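Local coordinates for protein ElaA (Escherichia coli, PDB 5Z6N) that probably acts as an N-acetyltransferase of the GNAT superfamily, moving acetyl groups from acetyl coenzyme A to amines, at residues B[4-9]-B[47-52]; B[40-45]-B[64-69]. All blocks are in the same frame, centred on the assembly; numbering follows the deposited sequence.

Contact 1. Residues B[4-9]-B[47-52]; sequences WQDLHH and DNRHIL
The backbone oxygen of Leu7 is held by one hydrogen bond, from His50 N at 2.6 Å; with an N-H···O angle of 169° and the donor nearly along the C=O axis, it is the straightest bond of this contact. Leu7 N answers to His50 O, and Gln5 and Leu52 form the next hydrogen-bonded pair. Beyond the last strand pair, His9 N reaches Asn48 O over 3.2 Å, while His9 NE2 turns to Gly46 O. Asp6-Ile51 and His8-Arg49 are the non-hydrogen-bonded pairs. Asp6, His8, Arg49 and Ile51 share one face. There Arg49, bent at chi3 (37°), reaches diagonally to Asp6: NE lies 2.7 Å from OD1, a salt bridge in which NE comes from somewhat above the carboxylate plane, and NH2 adds a weak bond to Asp6 O. The carboxylate and guanidinium planes stand 74° apart, with His8 N over one face of the guanidinium. An alanine in place of Arg49 would remove both the salt bridge to Asp6 OD1 and the weak bond to Asp6 O, and would probably loosen the tie between the two strands on this face. At the other end of this face, Trp4 CE3 touches Ile51 CG2 at 3.8 Å, and the indole makes a cation-pi contact with Lys98. On the reverse face Leu7 CD1 meets Leu52 CD1 at 4.0 Å, the two chains crossing at about a right angle, and His9 CB sits in plane at the edge of the His50 ring, 3.4 Å from CE1. Helix 91-106 packs on the Arg49-Ile51 face, through Thr99 and Thr102, and helix 14-31 on the Leu7-Leu52 face, through Gln16 and Leu20. This antiparallel pairing of the first two strands, joined through a helix and enclosed between helices, is characteristic of the N-terminal half of the GNAT fold.

Contact 2. Residues B[40-45]-B[64-69]; sequences DGDDLT and RILKSD
An Asx turn at Asp40 leads into a type I beta turn, Gly41 to Leu44, and together they gather three acidic side chains around Arg64 of strand 59-67 in a salt-bridge network. The tight part is the guanidinium. Extended from CG to NE, Arg64 meets Asp40 tip to tip and grips it end-on with two nitrogens, both on syn lone pairs. Arg64 NH2 lies 2.9 Å from Asp40 OD2, and Arg64 NH1 3.2 Å from Asp40 OD1. The two flat groups are only 13° from coplanar. Arg64 NH1 also binds Asp43 OD1 at 3.0 Å, from above that carboxylate's plane, the two side chains crossing at about a right angle. Asp43 OD1 has a second cation, Arg24, and Asp43 OD2 hydrogen-bonds Tyr18 OH of the second subunit, so the turn reaches the dimer interface. Such concentrated negative charge would probably ease the crowding of Arg64 with Arg24 and Arg79. The looser side belongs to Asp42, which is partly exposed: its CB lies over one guanidinium face. Asp42 OD2 makes a long ion pair with Arg64 NH2, well out of the guanidinium plane with no N-H aimed at it, and Leu66 CD2 rests 4.0 Å from Asp42 CB. Asp40 OD1, already bonded to Arg64 NH1, also accepts Asp42 N at 3.1 Å.

Overall arrangement
The centres of contacts 1 and 2 lie about 11 Å apart, and their segments alternate along the chain: 4-9, 40-45, 47-52, 64-69. Strands 3-8, 49-54 and 59-67 are consecutive in the mixed sheet, so contact 1 joins the first two, whereas contact 2 brings the loop that precedes strand 49-54 against the third. Between them, Arg49 O pairs with Ile65 N, Asn48 OD1 receives Lys67 N, and Asp43 O packs on His9 CB and His50 CE1. Loop 40-45 thus lies against the end of the first strand, the second strand and, through Arg64, the third. In GNAT enzymes acetyl coenzyme A usually binds beside the following strand, here 75-82, which borders strand 59-67.

Contact 1. Residues B[4-9]-B[47-52]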
loop_
_atom_site.group_PDB
_atom_site.type_symbol
_atom_site.label_atom_id
_atom_site.label_comp_id
_atom_site.label_asym_id
_atom_site.label_seq_id
_atom_site.Cartn_x
_atom_site.Cartn_y
_atom_site.Cartn_z
ATOM N N TRP B 4 -19.052 -4.726 -10.411
ATOM C CA TRP B 4 -18.211 -5.585 -9.596
ATOM C C TRP B 4 -17.260 -6.374 -10.485
ATOM O O TRP B 4 -17.607 -6.771 -11.603
ATOM C CB TRP B 4 -19.050 -6.540 -8.744
ATOM C CG TRP B 4 -19.912 -5.834 -7.745
ATOM C CD1 TRP B 4 -21.175 -5.362 -7.948
ATOM C CD2 TRP B 4 -19.580 -5.521 -6.384
ATOM N NE1 TRP B 4 -21.650 -4.773 -6.801
ATOM C CE2 TRP B 4 -20.690 -4.856 -5.826
ATOM C CE3 TRP B 4 -18.452 -5.731 -5.585
ATOM C CZ2 TRP B 4 -20.705 -4.401 -4.508
ATOM C CZ3 TRP B 4 -18.469 -5.276 -4.274
ATOM C CH2 TRP B 4 -19.587 -4.619 -3.753
ATOM N N GLN B 5 -16.046 -6.577 -9.982
ATOM C CA GLN B 5 -15.039 -7.377 -10.663
ATOM C C GLN B 5 -14.513 -8.426 -9.698
ATOM O O GLN B 5 -14.126 -8.099 -8.572
ATOM C CB GLN B 5 -13.894 -6.502 -11.187
ATOM C CG GLN B 5 -14.349 -5.299 -11.998
ATOM C CD GLN B 5 -13.191 -4.595 -12.677
ATOM O OE1 GLN B 5 -12.184 -4.297 -12.047
ATOM N NE2 GLN B 5 -13.327 -4.329 -13.968
ATOM N N ASP B 6 -14.522 -9.683 -10.134
ATOM C CA ASP B 6 -14.048 -10.819 -9.351
ATOM C C ASP B 6 -12.727 -11.245 -9.984
ATOM O O ASP B 6 -12.680 -12.083 -10.881
ATOM C CB ASP B 6 -15.110 -11.956 -9.335
ATOM C CG ASP B 6 -14.576 -13.260 -8.761
ATOM O OD1 ASP B 6 -13.537 -13.236 -8.068
ATOM O OD2 ASP B 6 -15.225 -14.307 -8.965
ATOM N N LEU B 7 -11.643 -10.658 -9.495
ATOM C CA LEU B 7 -10.342 -10.768 -10.142
ATOM C C LEU B 7 -9.481 -11.792 -9.419
ATOM O O LEU B 7 -9.215 -11.648 -8.222
ATOM C CB LEU B 7 -9.640 -9.412 -10.151
ATOM C CG LEU B 7 -10.355 -8.244 -10.838
ATOM C CD1 LEU B 7 -9.365 -7.174 -11.202
ATOM C CD2 LEU B 7 -11.127 -8.687 -12.074
ATOM N N HIS B 8 -9.049 -12.823 -10.145
ATOM C CA HIS B 8 -7.867 -13.547 -9.712
ATOM C C HIS B 8 -6.691 -12.582 -9.739
ATOM O O HIS B 8 -6.656 -11.641 -10.537
ATOM C CB HIS B 8 -7.599 -14.758 -10.610
ATOM C CG HIS B 8 -6.454 -15.607 -10.146
ATOM N ND1 HIS B 8 -6.636 -16.735 -9.376
ATOM C CD2 HIS B 8 -5.117 -15.490 -10.329
ATOM C CE1 HIS B 8 -5.462 -17.278 -9.106
ATOM N NE2 HIS B 8 -4.524 -16.541 -9.672
ATOM N N HIS B 9 -5.730 -12.796 -8.843
ATOM C CA HIS B 9 -4.660 -11.816 -8.687
ATOM C C HIS B 9 -3.840 -11.643 -9.960
ATOM O O HIS B 9 -3.211 -10.593 -10.139
ATOM C CB HIS B 9 -3.749 -12.210 -7.523
ATOM C CG HIS B 9 -2.906 -13.415 -7.794
ATOM N ND1 HIS B 9 -1.645 -13.326 -8.341
ATOM C CD2 HIS B 9 -3.137 -14.733 -7.593
ATOM C CE1 HIS B 9 -1.134 -14.537 -8.465
ATOM N NE2 HIS B 9 -2.019 -15.410 -8.017
ATOM N N ASP B 47 -4.150 -19.250 -5.500
ATOM C CA ASP B 47 -5.445 -19.098 -6.154
ATOM C C ASP B 47 -6.264 -17.965 -5.544
ATOM O O ASP B 47 -7.499 -18.025 -5.529
ATOM C CB ASP B 47 -6.230 -20.410 -6.089
ATOM C CG ASP B 47 -6.938 -20.733 -7.389
ATOM O OD1 ASP B 47 -6.397 -20.394 -8.464
ATOM O OD2 ASP B 47 -8.032 -21.333 -7.339
ATOM N N ASN B 48 -5.597 -16.936 -5.032
ATOM C CA ASN B 48 -6.259 -15.885 -4.278
ATOM C C ASN B 48 -6.860 -14.848 -5.214
ATOM O O ASN B 48 -6.247 -14.462 -6.212
ATOM C CB ASN B 48 -5.280 -15.225 -3.310
ATOM C CG ASN B 48 -4.837 -16.164 -2.210
ATOM O OD1 ASN B 48 -5.475 -17.184 -1.957
ATOM N ND2 ASN B 48 -3.746 -15.821 -1.543
ATOM N N ARG B 49 -8.064 -14.396 -4.871
ATOM C CA ARG B 49 -8.858 -13.514 -5.711
ATOM C C ARG B 49 -9.161 -12.226 -4.960
ATOM O O ARG B 49 -9.099 -12.169 -3.728
ATOM C CB ARG B 49 -10.181 -14.179 -6.124
ATOM C CG ARG B 49 -10.080 -15.680 -6.361
ATOM C CD ARG B 49 -11.320 -16.223 -7.056
ATOM N NE ARG B 49 -11.839 -15.285 -8.042
ATOM C CZ ARG B 49 -11.619 -15.391 -9.349
ATOM N NH1 ARG B 49 -10.884 -16.389 -9.819
ATOM N NH2 ARG B 49 -12.119 -14.499 -10.190
ATOM N N HIS B 50 -9.510 -11.191 -5.719
ATOM C CA HIS B 50 -9.925 -9.912 -5.163
ATOM C C HIS B 50 -11.231 -9.470 -5.807
ATOM O O HIS B 50 -11.449 -9.678 -7.007
ATOM C CB HIS B 50 -8.857 -8.825 -5.362
ATOM C CG HIS B 50 -7.460 -9.269 -5.035
ATOM N ND1 HIS B 50 -6.732 -10.112 -5.853
ATOM C CD2 HIS B 50 -6.673 -9.009 -3.962
ATOM C CE1 HIS B 50 -5.549 -10.332 -5.306
ATOM N NE2 HIS B 50 -5.489 -9.678 -4.158
ATOM N N ILE B 51 -12.097 -8.862 -5.000
ATOM C CA ILE B 51 -13.400 -8.392 -5.445
ATOM C C ILE B 51 -13.461 -6.890 -5.211
ATOM O O ILE B 51 -13.190 -6.416 -4.103
ATOM C CB ILE B 51 -14.531 -9.141 -4.722
ATOM C CG1 ILE B 51 -14.494 -10.606 -5.165
ATOM C CG2 ILE B 51 -15.892 -8.503 -5.015
ATOM C CD1 ILE B 51 -15.310 -11.534 -4.349
ATOM N N LEU B 52 -13.785 -6.147 -6.270
ATOM C CA LEU B 52 -13.723 -4.692 -6.275
ATOM C C LEU B 52 -15.081 -4.134 -6.665
ATOM O O LEU B 52 -15.674 -4.573 -7.657
ATOM C CB LEU B 52 -12.656 -4.183 -7.258
ATOM C CG LEU B 52 -11.319 -4.922 -7.384
ATOM C CD1 LEU B 52 -10.488 -4.406 -8.540
ATOM C CD2 LEU B 52 -10.544 -4.808 -6.116
#

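Contact 2. Residues B[40-45]-B[64-69]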
loop_
_atom_site.group_PDB
_atom_site.type_symbol
_atom_site.label_atom_id
_atom_site.label_comp_id
_atom_site.label_asym_id
_atom_site.label_seq_id
_atom_site.Cartn_x
_atom_site.Cartn_y
_atom_site.Cartn_z
ATOM N N ASP B 40 0.996 -7.353 2.828
ATOM C CA ASP B 40 1.637 -8.471 3.507
ATOM C C ASP B 40 2.096 -9.585 2.576
ATOM O O ASP B 40 2.639 -10.585 3.058
ATOM C CB ASP B 40 0.689 -9.054 4.563
ATOM C CG ASP B 40 -0.663 -9.447 3.987
ATOM O OD1 ASP B 40 -0.820 -9.449 2.747
ATOM O OD2 ASP B 40 -1.574 -9.759 4.780
ATOM N N GLY B 41 1.889 -9.455 1.268
ATOM C CA GLY B 41 2.294 -10.499 0.345
ATOM C C GLY B 41 1.140 -11.354 -0.143
ATOM O O GLY B 41 1.096 -11.741 -1.314
ATOM N N ASP B 42 0.179 -11.618 0.744
ATOM C CA ASP B 42 -0.926 -12.538 0.484
ATOM C C ASP B 42 -1.766 -12.181 -0.739
ATOM O O ASP B 42 -2.701 -12.914 -1.080
ATOM C CB ASP B 42 -1.820 -12.639 1.721
ATOM C CG ASP B 42 -1.072 -13.115 2.946
ATOM O OD1 ASP B 42 0.094 -13.543 2.808
ATOM O OD2 ASP B 42 -1.653 -13.055 4.050
ATOM N N ASP B 43 -1.465 -11.067 -1.402
ATOM C CA ASP B 43 -2.310 -10.614 -2.500
ATOM C C ASP B 43 -1.973 -11.215 -3.858
ATOM O O ASP B 43 -2.880 -11.430 -4.667
ATOM C CB ASP B 43 -2.252 -9.087 -2.582
ATOM C CG ASP B 43 -2.827 -8.421 -1.349
ATOM O OD1 ASP B 43 -4.065 -8.450 -1.185
ATOM O OD2 ASP B 43 -2.045 -7.872 -0.546
ATOM N N LEU B 44 -0.701 -11.499 -4.135
ATOM C CA LEU B 44 -0.345 -12.037 -5.442
ATOM C C LEU B 44 0.325 -13.379 -5.195
ATOM O O LEU B 44 1.549 -13.497 -5.328
ATOM C CB LEU B 44 0.604 -11.092 -6.173
ATOM C CG LEU B 44 0.085 -9.679 -6.390
ATOM C CD1 LEU B 44 0.981 -8.714 -5.662
ATOM C CD2 LEU B 44 0.031 -9.368 -7.867
ATOM N N THR B 45 -0.458 -14.399 -4.855
ATOM C CA THR B 45 0.089 -15.735 -4.690
ATOM C C THR B 45 -1.084 -16.704 -4.700
ATOM O O THR B 45 -2.197 -16.365 -4.283
ATOM C CB THR B 45 0.976 -15.973 -3.459
ATOM O OG1 THR B 45 1.746 -17.170 -3.647
ATOM C CG2 THR B 45 0.139 -16.108 -2.201
ATOM N N ARG B 64 -10.896 -9.408 -0.172
ATOM C CA ARG B 64 -9.973 -10.383 -0.727
ATOM C C ARG B 64 -10.225 -11.752 -0.108
ATOM O O ARG B 64 -10.742 -11.872 1.010
ATOM C CB ARG B 64 -8.503 -9.973 -0.521
ATOM C CG ARG B 64 -7.823 -10.643 0.659
ATOM C CD ARG B 64 -6.354 -10.214 0.769
ATOM N NE ARG B 64 -5.859 -10.408 2.121
ATOM C CZ ARG B 64 -4.637 -10.069 2.512
ATOM N NH1 ARG B 64 -3.785 -9.529 1.649
ATOM N NH2 ARG B 64 -4.250 -10.272 3.765
ATOM N N ILE B 65 -9.848 -12.780 -0.860
ATOM C CA ILE B 65 -10.156 -14.164 -0.538
ATOM C C ILE B 65 -8.858 -14.956 -0.560
ATOM O O ILE B 65 -8.185 -15.023 -1.597
ATOM C CB ILE B 65 -11.164 -14.754 -1.534
ATOM C CG1 ILE B 65 -12.430 -13.897 -1.599
ATOM C CG2 ILE B 65 -11.481 -16.176 -1.173
ATOM C CD1 ILE B 65 -13.366 -14.315 -2.701
ATOM N N LEU B 66 -8.508 -15.562 0.569
ATOM C CA LEU B 66 -7.310 -16.385 0.668
ATOM C C LEU B 66 -7.680 -17.860 0.553
ATOM O O LEU B 66 -8.579 -18.339 1.254
ATOM C CB LEU B 66 -6.572 -16.117 1.981
ATOM C CG LEU B 66 -6.293 -14.643 2.296
ATOM C CD1 LEU B 66 -5.549 -14.496 3.602
ATOM C CD2 LEU B 66 -5.531 -13.963 1.176
ATOM N N LYS B 67 -7.001 -18.567 -0.348
ATOM C CA LYS B 67 -7.136 -20.012 -0.507
ATOM C C LYS B 67 -5.766 -20.594 -0.169
ATOM O O LYS B 67 -4.888 -20.702 -1.029
ATOM C CB LYS B 67 -7.600 -20.392 -1.913
ATOM C CG LYS B 67 -7.631 -21.889 -2.154
ATOM C CD LYS B 67 -8.588 -22.576 -1.185
ATOM C CE LYS B 67 -8.285 -24.060 -1.073
ATOM N NZ LYS B 67 -7.584 -24.396 0.201
ATOM N N SER B 68 -5.607 -20.996 1.056
ATOM C CA SER B 68 -4.331 -21.430 1.520
ATOM C C SER B 68 -4.419 -22.292 2.768
ATOM O O SER B 68 -5.475 -22.608 3.213
ATOM C CB SER B 68 -3.432 -20.223 1.794
ATOM O OG SER B 68 -3.945 -19.434 2.852
ATOM N N ASP B 69 -3.298 -22.646 3.361
ATOM C CA ASP B 69 -1.989 -22.449 2.783
ATOM C C ASP B 69 -1.970 -23.638 1.909
ATOM O O ASP B 69 -1.375 -24.618 2.246
ATOM C CB ASP B 69 -0.881 -22.512 3.856
ATOM C CG ASP B 69 -0.866 -21.294 4.807
ATOM O OD1 ASP B 69 -1.496 -20.266 4.506
ATOM O OD2 ASP B 69 -0.195 -21.355 5.842
#